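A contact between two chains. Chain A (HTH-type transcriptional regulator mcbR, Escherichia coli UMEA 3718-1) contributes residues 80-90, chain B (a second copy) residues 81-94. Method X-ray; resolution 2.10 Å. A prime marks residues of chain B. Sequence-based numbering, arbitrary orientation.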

# COMPACT_ATOMS: atom_id res chain seq x y z
N ASN A 80 -6.52 6.91 -7.11
CA ASN A 80 -7.29 7.93 -6.40
C ASN A 80 -8.36 7.35 -5.49
O ASN A 80 -8.54 7.81 -4.36
CB ASN A 80 -7.94 8.90 -7.39
CG ASN A 80 -6.94 9.87 -7.97
OD1 ASN A 80 -5.94 10.20 -7.32
ND2 ASN A 80 -7.18 10.33 -9.19
N ARG A 81 -9.05 6.32 -5.96
CA ARG A 81 -10.09 5.67 -5.17
C ARG A 81 -9.48 5.02 -3.93
O ARG A 81 -10.04 5.13 -2.84
CB ARG A 81 -10.83 4.63 -6.01
CG ARG A 81 -11.62 5.25 -7.14
CD ARG A 81 -12.22 4.20 -8.06
NE ARG A 81 -13.30 3.48 -7.42
CZ ARG A 81 -14.14 2.69 -8.07
NH1 ARG A 81 -14.00 2.51 -9.37
NH2 ARG A 81 -15.11 2.07 -7.41
N ILE A 82 -8.33 4.38 -4.09
CA ILE A 82 -7.66 3.76 -2.96
C ILE A 82 -7.18 4.82 -1.96
O ILE A 82 -7.46 4.73 -0.77
CB ILE A 82 -6.46 2.90 -3.40
CG1 ILE A 82 -6.90 1.78 -4.36
CG2 ILE A 82 -5.78 2.27 -2.16
CD1 ILE A 82 -5.74 1.07 -5.06
N ARG A 83 -6.48 5.82 -2.45
CA ARG A 83 -5.89 6.78 -1.53
C ARG A 83 -6.95 7.68 -0.90
O ARG A 83 -6.74 8.24 0.17
CB ARG A 83 -4.85 7.62 -2.25
CG ARG A 83 -5.44 8.64 -3.20
CD ARG A 83 -4.31 9.31 -3.94
NE ARG A 83 -4.76 10.39 -4.81
CZ ARG A 83 -4.75 11.68 -4.48
NH1 ARG A 83 -4.31 12.06 -3.28
NH2 ARG A 83 -5.16 12.57 -5.36
N TYR A 84 -8.08 7.82 -1.57
CA TYR A 84 -9.19 8.56 -1.00
C TYR A 84 -9.52 8.01 0.38
O TYR A 84 -9.48 8.74 1.37
CB TYR A 84 -10.41 8.48 -1.91
CG TYR A 84 -11.63 9.21 -1.39
CD1 TYR A 84 -11.82 10.58 -1.61
CD2 TYR A 84 -12.61 8.53 -0.67
CE1 TYR A 84 -12.96 11.24 -1.13
CE2 TYR A 84 -13.74 9.18 -0.20
CZ TYR A 84 -13.92 10.53 -0.43
OH TYR A 84 -15.05 11.14 0.06
N GLU A 85 -9.77 6.70 0.47
CA GLU A 85 -10.08 6.09 1.76
C GLU A 85 -8.94 6.19 2.75
O GLU A 85 -9.17 6.47 3.92
CB GLU A 85 -10.49 4.62 1.60
CG GLU A 85 -11.69 4.43 0.70
CD GLU A 85 -12.95 5.06 1.27
OE1 GLU A 85 -13.06 5.19 2.51
OE2 GLU A 85 -13.84 5.43 0.48
N LEU A 86 -7.71 5.96 2.29
CA LEU A 86 -6.58 5.92 3.20
C LEU A 86 -6.25 7.29 3.77
O LEU A 86 -5.96 7.42 4.97
CB LEU A 86 -5.35 5.36 2.50
CG LEU A 86 -5.51 3.91 2.01
CD1 LEU A 86 -4.21 3.33 1.41
CD2 LEU A 86 -6.07 3.00 3.12
N GLU A 87 -6.30 8.32 2.93
CA GLU A 87 -5.94 9.67 3.37
C GLU A 87 -7.01 10.27 4.31
O GLU A 87 -6.68 10.94 5.28
CB GLU A 87 -5.70 10.57 2.15
CG GLU A 87 -4.43 10.15 1.34
CD GLU A 87 -4.03 11.17 0.27
OE1 GLU A 87 -4.00 12.38 0.56
OE2 GLU A 87 -3.75 10.75 -0.85
N LEU A 88 -8.28 9.97 4.03
CA LEU A 88 -9.36 10.40 4.90
C LEU A 88 -9.26 9.69 6.25
O LEU A 88 -9.55 10.27 7.30
CB LEU A 88 -10.72 10.14 4.25
CG LEU A 88 -11.04 11.03 3.04
CD1 LEU A 88 -12.48 10.83 2.58
CD2 LEU A 88 -10.78 12.48 3.37
N MSE A 89 -8.85 8.43 6.22
CA MSE A 89 -8.63 7.67 7.46
C MSE A 89 -7.47 8.27 8.24
O MSE A 89 -7.56 8.46 9.46
CB MSE A 89 -8.35 6.19 7.16
CG MSE A 89 -8.10 5.33 8.39
SE MSE A 89 -7.41 3.53 7.91
CE MSE A 89 -8.09 3.43 6.08
N ALA A 90 -6.38 8.55 7.54
CA ALA A 90 -5.22 9.17 8.16
C ALA A 90 -5.58 10.51 8.79
O ALA A 90 -5.21 10.78 9.93
CB ALA A 90 -4.08 9.35 7.13
N ARG B 81 -6.73 -2.84 10.72
CA ARG B 81 -7.55 -1.66 10.49
C ARG B 81 -7.47 -1.19 9.04
O ARG B 81 -8.47 -0.84 8.42
CB ARG B 81 -7.11 -0.51 11.42
CG ARG B 81 -7.44 -0.73 12.91
N ILE B 82 -6.26 -1.18 8.48
CA ILE B 82 -6.09 -0.78 7.09
C ILE B 82 -6.73 -1.79 6.13
O ILE B 82 -7.45 -1.42 5.20
CB ILE B 82 -4.60 -0.61 6.73
CG1 ILE B 82 -3.92 0.38 7.67
CG2 ILE B 82 -4.44 -0.17 5.27
CD1 ILE B 82 -2.39 0.33 7.61
N ARG B 83 -6.44 -3.07 6.32
CA ARG B 83 -6.90 -4.05 5.35
C ARG B 83 -8.40 -4.24 5.43
O ARG B 83 -9.04 -4.60 4.45
CB ARG B 83 -6.16 -5.37 5.52
CG ARG B 83 -6.57 -6.17 6.72
CD ARG B 83 -5.68 -7.41 6.84
NE ARG B 83 -6.12 -8.25 7.95
CZ ARG B 83 -6.93 -9.30 7.81
NH1 ARG B 83 -7.39 -9.63 6.61
NH2 ARG B 83 -7.28 -9.99 8.88
N TYR B 84 -8.97 -3.95 6.60
CA TYR B 84 -10.41 -3.96 6.78
C TYR B 84 -11.07 -3.09 5.70
O TYR B 84 -11.96 -3.55 4.99
CB TYR B 84 -10.79 -3.44 8.17
CG TYR B 84 -12.27 -3.43 8.45
CD1 TYR B 84 -12.92 -4.56 8.94
CD2 TYR B 84 -13.04 -2.28 8.22
CE1 TYR B 84 -14.29 -4.55 9.21
CE2 TYR B 84 -14.41 -2.26 8.48
CZ TYR B 84 -15.03 -3.39 8.97
OH TYR B 84 -16.38 -3.37 9.23
N GLU B 85 -10.60 -1.86 5.57
CA GLU B 85 -11.10 -0.92 4.56
C GLU B 85 -10.85 -1.42 3.14
O GLU B 85 -11.73 -1.37 2.28
CB GLU B 85 -10.41 0.45 4.76
CG GLU B 85 -10.56 0.98 6.18
CD GLU B 85 -11.99 1.29 6.53
OE1 GLU B 85 -12.75 1.64 5.61
OE2 GLU B 85 -12.36 1.16 7.71
N LEU B 86 -9.63 -1.90 2.89
CA LEU B 86 -9.24 -2.30 1.53
C LEU B 86 -9.91 -3.60 1.08
O LEU B 86 -10.34 -3.72 -0.07
CB LEU B 86 -7.72 -2.40 1.44
CG LEU B 86 -7.05 -1.04 1.67
CD1 LEU B 86 -5.56 -1.11 1.46
CD2 LEU B 86 -7.63 0.02 0.74
N GLU B 87 -10.01 -4.58 1.97
CA GLU B 87 -10.60 -5.85 1.58
C GLU B 87 -12.12 -5.71 1.40
O GLU B 87 -12.69 -6.33 0.49
CB GLU B 87 -10.24 -6.93 2.60
CG GLU B 87 -8.73 -7.26 2.57
CD GLU B 87 -8.33 -8.47 3.42
OE1 GLU B 87 -9.02 -9.51 3.36
OE2 GLU B 87 -7.31 -8.37 4.13
N LEU B 88 -12.77 -4.89 2.22
CA LEU B 88 -14.19 -4.65 2.03
C LEU B 88 -14.42 -3.88 0.72
O LEU B 88 -15.42 -4.12 0.03
CB LEU B 88 -14.80 -3.89 3.22
CG LEU B 88 -14.94 -4.64 4.56
CD1 LEU B 88 -15.74 -3.82 5.59
CD2 LEU B 88 -15.54 -6.00 4.38
N MSE B 89 -13.52 -2.95 0.39
CA MSE B 89 -13.61 -2.26 -0.90
C MSE B 89 -13.51 -3.28 -2.04
O MSE B 89 -14.32 -3.28 -2.96
CB MSE B 89 -12.51 -1.19 -1.04
CG MSE B 89 -12.40 -0.61 -2.45
SE MSE B 89 -11.04 0.78 -2.63
CE MSE B 89 -12.03 2.22 -1.80
N ALA B 90 -12.52 -4.16 -1.97
CA ALA B 90 -12.33 -5.16 -3.03
C ALA B 90 -13.55 -6.06 -3.20
O ALA B 90 -13.98 -6.33 -4.33
CB ALA B 90 -11.09 -6.01 -2.73
N VAL B 91 -14.10 -6.55 -2.10
CA VAL B 91 -15.22 -7.46 -2.21
C VAL B 91 -16.46 -6.76 -2.79
O VAL B 91 -17.22 -7.36 -3.54
CB VAL B 91 -15.56 -8.14 -0.86
CG1 VAL B 91 -16.34 -7.20 0.06
CG2 VAL B 91 -16.37 -9.42 -1.10
N ALA B 92 -16.64 -5.47 -2.47
CA ALA B 92 -17.79 -4.73 -2.98
C ALA B 92 -17.68 -4.50 -4.49
O ALA B 92 -18.68 -4.53 -5.20
CB ALA B 92 -17.94 -3.41 -2.24
N LEU B 93 -16.46 -4.26 -4.96
CA LEU B 93 -16.23 -4.09 -6.39
C LEU B 93 -16.23 -5.43 -7.15
O LEU B 93 -16.57 -5.48 -8.33
CB LEU B 93 -14.92 -3.35 -6.62
CG LEU B 93 -14.94 -1.87 -6.18
CD1 LEU B 93 -13.57 -1.21 -6.31
CD2 LEU B 93 -15.95 -1.14 -7.03
N ALA B 94 -15.89 -6.53 -6.48
CA ALA B 94 -15.87 -7.83 -7.14
C ALA B 94 -17.30 -8.37 -7.38
O ALA B 94 -17.53 -9.08 -8.36
CB ALA B 94 -15.06 -8.82 -6.34

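This is a near-symmetric, largely apolar packing of the same helix from two copies of one protein, held by side-chain contact with no hydrogen bond or salt bridge passing between the stretches. The helices run roughly antiparallel, their N-to-C directions 148° apart, and their axes come no closer than 10.6 Å, a spacing that leaves room for side chains between the backbones. The register reflects the symmetry: Glu85 CA lies 7.6 Å from Glu85′ CA, while Ile82 pairs with Leu86′ and Leu86 with Ile82′. Residues 82, 85, 86 and 89 recur at steps of three or four (82 to 85 or 86, and 85 or 86 to 89), so successive turns of the helix bring side chains to the shared face.

At the centre, Leu86 CD2 meets Leu86′ CD2 at 4.1 Å. Around this pair, Ile82 CG2 lies 4.1 Å from Leu86′ CD2, and Leu86 CD2 lies 4.2 Å from Ile82′ CG2. These are van der Waals distances between methyl groups, and branched aliphatic side chains suit the place because they fill space and leave no polar group to satisfy. Both leucines leave their backbones sideways, yet their ends come nearer the partner helix.

Farther out, each selenomethionine reaches the opposing glutamate. Met89′ CE approaches Glu85 CG to 3.4 Å, and Met89 CE approaches Glu85′ CG to 3.5 Å. The long, unbranched selenomethionine side chain meets the aliphatic part of the glutamate, so the closest approach is to a methylene of the glutamate and not to its carboxylate. Met89 and Met89′ differ in chi3, -23° against -77°, so the symmetry is not exact. Met89′ CE also sits 3.7 Å from Arg81 O.

Arg81 extends the contact along chain B. Its NH2 lies 3.3 Å from Leu93′ CD2, and Leu93′ CD1 lies over one face of the guanidinium. The flat face of this group can rest against a hydrocarbon, since its N-H bonds point outward in its own plane. On chain B the Arg81′ side chain is not modelled beyond CG, so an equivalent contact cannot be assessed.

Charge pairing occurs within each helix instead. Arg83 and Arg83′, whose CA-to-CB bonds point away from the partner stretch, each form a salt bridge one turn along: Arg83 NH1 to Glu87 OE2 and Arg83′ NH1 to Glu87′ OE2 are both 2.8 Å. Arg83 NE also donates to Asn80 OD1 at 2.8 Å. Opposite charges are thus matched in buried surroundings, while aliphatic groups occupy the middle of the contact.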